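Replication protein (Sphinx1.76-related DNA, PDB 6H24) probably initiates plasmid replication by binding DNA, this chain being its N-terminal winged-helix domain, WH1. Local coordinates at residues Q22-L27 / K68-D73. Residues are numbered along the deposited sequence; the frame is centred on the assembly and turned at random.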
ATOM      1  N   GLN A  22       2.737   2.166 -17.317  1.00 21.58           N
ATOM      2  CA  GLN A  22       3.013   0.814 -17.784  1.00 22.19           C
ATOM      3  C   GLN A  22       4.510   0.580 -17.921  1.00 23.00           C
ATOM      4  O   GLN A  22       5.023  -0.475 -17.525  1.00 23.37           O
ATOM      5  CB  GLN A  22       2.317   0.571 -19.123  1.00 27.31           C
ATOM      6  CG  GLN A  22       0.813   0.689 -19.045  1.00 31.17           C
ATOM      7  CD  GLN A  22       0.136   0.350 -20.351  1.00 35.94           C
ATOM      8  OE1 GLN A  22       0.783  -0.048 -21.319  1.00 34.24           O
ATOM      9  NE2 GLN A  22      -1.182   0.504 -20.386  1.00 41.25           N
ATOM     10  N   ARG A  23       5.228   1.562 -18.461  1.00 23.32           N
ATOM     11  CA  ARG A  23       6.664   1.417 -18.645  1.00 23.43           C
ATOM     12  C   ARG A  23       7.402   1.473 -17.315  1.00 23.04           C
ATOM     13  O   ARG A  23       8.409   0.776 -17.135  1.00 23.35           O
ATOM     14  CB  ARG A  23       7.165   2.488 -19.611  1.00 26.21           C
ATOM     15  CG  ARG A  23       6.731   2.208 -21.041  1.00 29.39           C
ATOM     16  CD  ARG A  23       7.091   3.339 -21.963  1.00 34.87           C
ATOM     17  NE  ARG A  23       6.895   2.989 -23.365  1.00 38.82           N
ATOM     18  CZ  ARG A  23       7.004   3.859 -24.364  1.00 42.47           C
ATOM     19  NH1 ARG A  23       7.285   5.127 -24.102  1.00 41.45           N
ATOM     20  NH2 ARG A  23       6.818   3.466 -25.615  1.00 47.63           N
ATOM     21  N   LEU A  24       6.929   2.291 -16.373  1.00 21.29           N
ATOM     22  CA  LEU A  24       7.508   2.277 -15.034  1.00 21.36           C
ATOM     23  C   LEU A  24       7.474   0.862 -14.460  1.00 21.90           C
ATOM     24  O   LEU A  24       8.468   0.369 -13.911  1.00 21.07           O
ATOM     25  CB  LEU A  24       6.755   3.251 -14.132  1.00 22.04           C
ATOM     26  CG  LEU A  24       7.066   3.188 -12.638  1.00 22.44           C
ATOM     27  CD1 LEU A  24       8.482   3.634 -12.350  1.00 24.73           C
ATOM     28  CD2 LEU A  24       6.079   4.060 -11.876  1.00 24.38           C
ATOM     29  N   ILE A  25       6.320   0.200 -14.570  1.00 20.96           N
ATOM     30  CA  ILE A  25       6.180  -1.157 -14.041  1.00 21.36           C
ATOM     31  C   ILE A  25       7.087  -2.125 -14.793  1.00 22.00           C
ATOM     32  O   ILE A  25       7.791  -2.941 -14.180  1.00 22.62           O
ATOM     33  CB  ILE A  25       4.705  -1.595 -14.087  1.00 21.31           C
ATOM     34  CG1 ILE A  25       3.898  -0.815 -13.050  1.00 22.22           C
ATOM     35  CG2 ILE A  25       4.568  -3.100 -13.851  1.00 22.34           C
ATOM     36  CD1 ILE A  25       2.398  -0.989 -13.194  1.00 22.42           C
ATOM     37  N   LEU A  26       7.079  -2.059 -16.129  1.00 21.40           N
ATOM     38  CA  LEU A  26       7.931  -2.946 -16.919  1.00 21.83           C
ATOM     39  C   LEU A  26       9.398  -2.751 -16.554  1.00 22.61           C
ATOM     40  O   LEU A  26      10.153  -3.724 -16.427  1.00 23.20           O
ATOM     41  CB  LEU A  26       7.712  -2.704 -18.418  1.00 23.33           C
ATOM     42  N   LEU A  27       9.824  -1.497 -16.387  1.00 22.21           N
ATOM     43  CA  LEU A  27      11.220  -1.232 -16.067  1.00 22.34           C
ATOM     44  C   LEU A  27      11.587  -1.775 -14.692  1.00 21.97           C
ATOM     45  O   LEU A  27      12.696  -2.284 -14.501  1.00 22.86           O
ATOM     46  CB  LEU A  27      11.491   0.272 -16.131  1.00 23.93           C
ATOM     47  CG  LEU A  27      11.443   0.905 -17.520  1.00 26.15           C
ATOM     48  CD1 LEU A  27      11.388   2.421 -17.365  1.00 26.45           C
ATOM     49  CD2 LEU A  27      12.633   0.485 -18.366  1.00 30.86           C
ATOM     50  N   LYS A  68       9.006  10.258 -12.350  1.00 27.70           N
ATOM     51  CA  LYS A  68       8.582  10.821 -11.073  1.00 28.31           C
ATOM     52  C   LYS A  68       7.081  11.061 -11.060  1.00 27.22           C
ATOM     53  O   LYS A  68       6.387  10.709 -10.094  1.00 26.87           O
ATOM     54  CB  LYS A  68       9.357  12.118 -10.840  1.00 31.79           C
ATOM     55  CG  LYS A  68       9.252  12.724  -9.472  1.00 33.30           C
ATOM     56  CD  LYS A  68      10.365  13.744  -9.314  1.00 34.03           C
ATOM     57  CE  LYS A  68      10.085  14.695  -8.177  1.00 33.20           C
ATOM     58  NZ  LYS A  68      11.087  15.797  -8.093  1.00 33.06           N
ATOM     59  N   ASP A  69       6.555  11.654 -12.135  1.00 27.94           N
ATOM     60  CA  ASP A  69       5.122  11.904 -12.232  1.00 30.77           C
ATOM     61  C   ASP A  69       4.325  10.612 -12.374  1.00 27.95           C
ATOM     62  O   ASP A  69       3.208  10.512 -11.857  1.00 27.81           O
ATOM     63  CB  ASP A  69       4.835  12.846 -13.404  1.00 38.10           C
ATOM     64  CG  ASP A  69       5.287  14.268 -13.131  1.00 45.10           C
ATOM     65  OD1 ASP A  69       5.604  14.989 -14.098  1.00 48.21           O
ATOM     66  OD2 ASP A  69       5.356  14.653 -11.946  1.00 45.76           O
ATOM     67  N   ALA A  70       4.866   9.618 -13.091  1.00 25.76           N
ATOM     68  CA  ALA A  70       4.171   8.338 -13.230  1.00 26.75           C
ATOM     69  C   ALA A  70       4.038   7.629 -11.886  1.00 26.59           C
ATOM     70  O   ALA A  70       3.016   6.984 -11.615  1.00 26.24           O
ATOM     71  CB  ALA A  70       4.915   7.443 -14.218  1.00 27.27           C
ATOM     72  N   CYS A  71       5.063   7.729 -11.037  1.00 27.44           N
ATOM     73  CA  CYS A  71       4.979   7.156  -9.695  1.00 27.17           C
ATOM     74  C   CYS A  71       3.784   7.716  -8.937  1.00 26.54           C
ATOM     75  O   CYS A  71       3.004   6.968  -8.336  1.00 25.79           O
ATOM     76  CB  CYS A  71       6.272   7.433  -8.926  1.00 28.55           C
ATOM     77  SG  CYS A  71       7.653   6.362  -9.404  1.00 29.94           S
ATOM     78  N   LYS A  72       3.626   9.040  -8.950  1.00 25.92           N
ATOM     79  CA  LYS A  72       2.514   9.655  -8.235  1.00 26.86           C
ATOM     80  C   LYS A  72       1.177   9.203  -8.806  1.00 25.17           C
ATOM     81  O   LYS A  72       0.239   8.904  -8.056  1.00 24.77           O
ATOM     82  CB  LYS A  72       2.639  11.177  -8.296  1.00 30.19           C
ATOM     83  N   ASP A  73       1.061   9.159 -10.131  1.00 24.06           N
ATOM     84  CA  ASP A  73      -0.200   8.764 -10.750  1.00 25.29           C
ATOM     85  C   ASP A  73      -0.545   7.317 -10.412  1.00 23.39           C
ATOM     86  O   ASP A  73      -1.701   6.994 -10.112  1.00 23.31           O
ATOM     87  CB  ASP A  73      -0.110   8.964 -12.266  1.00 26.85           C
ATOM     88  CG  ASP A  73      -0.061  10.435 -12.670  1.00 30.51           C
ATOM     89  OD1 ASP A  73      -0.197  11.316 -11.789  1.00 31.58           O
ATOM     90  OD2 ASP A  73       0.125  10.710 -13.876  1.00 32.06           O
TER
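Leu24 of helix 19-34 reaches across to Ala70 and Cys71 of helix 60-75. It is the one residue of 22-27 that meets 68-73. Its CG lies anti to the backbone N (chi1 170°), which carries the two methyl groups out toward the other helix. CD2 does most of the touching. Leu24 CD2 lies 3.7 Å from Cys71 SG and 4.1 Å from Ala70 C. The methyl rests over the Ala70-Cys71 peptide, with Leu24 CD2 3.9 Å from Cys71 N. It also approaches the Ala70 methyl, with Leu24 CD2 and Ala70 CB 4.3 Å apart. The second branch, Leu24 CD1, stands 4.1 Å from Cys71 SG, and thus the sulfur faces both methyls.

Ala70 points its CB toward helix 19-34. Its small side chain lets the leucine methyl come close to the backbone. The CA atoms of Leu24 and Ala70 are 7.2 Å apart, the closest such pair between the segments. Cys71 CB leaves its helix to one side. Its chi1 of -77° turns SG toward Leu24, and the sulfur rather than CB makes the contact.

All three residues are buried. Leu24 and Cys71 both also touch Val109 of strand 108-113, and Cys71 touches Ile111 as well. Ala70 packs further on Val20 and Glu21, one turn earlier on helix 19-34. The contact therefore joins two helices of the WH1 domain over a strand of its three-stranded sheet.

The buried area is modest, 116 Å². This small, buried apolar contact is held by van der Waals packing of methyls and sulfur, with no hydrogen bond or salt bridge between the segments.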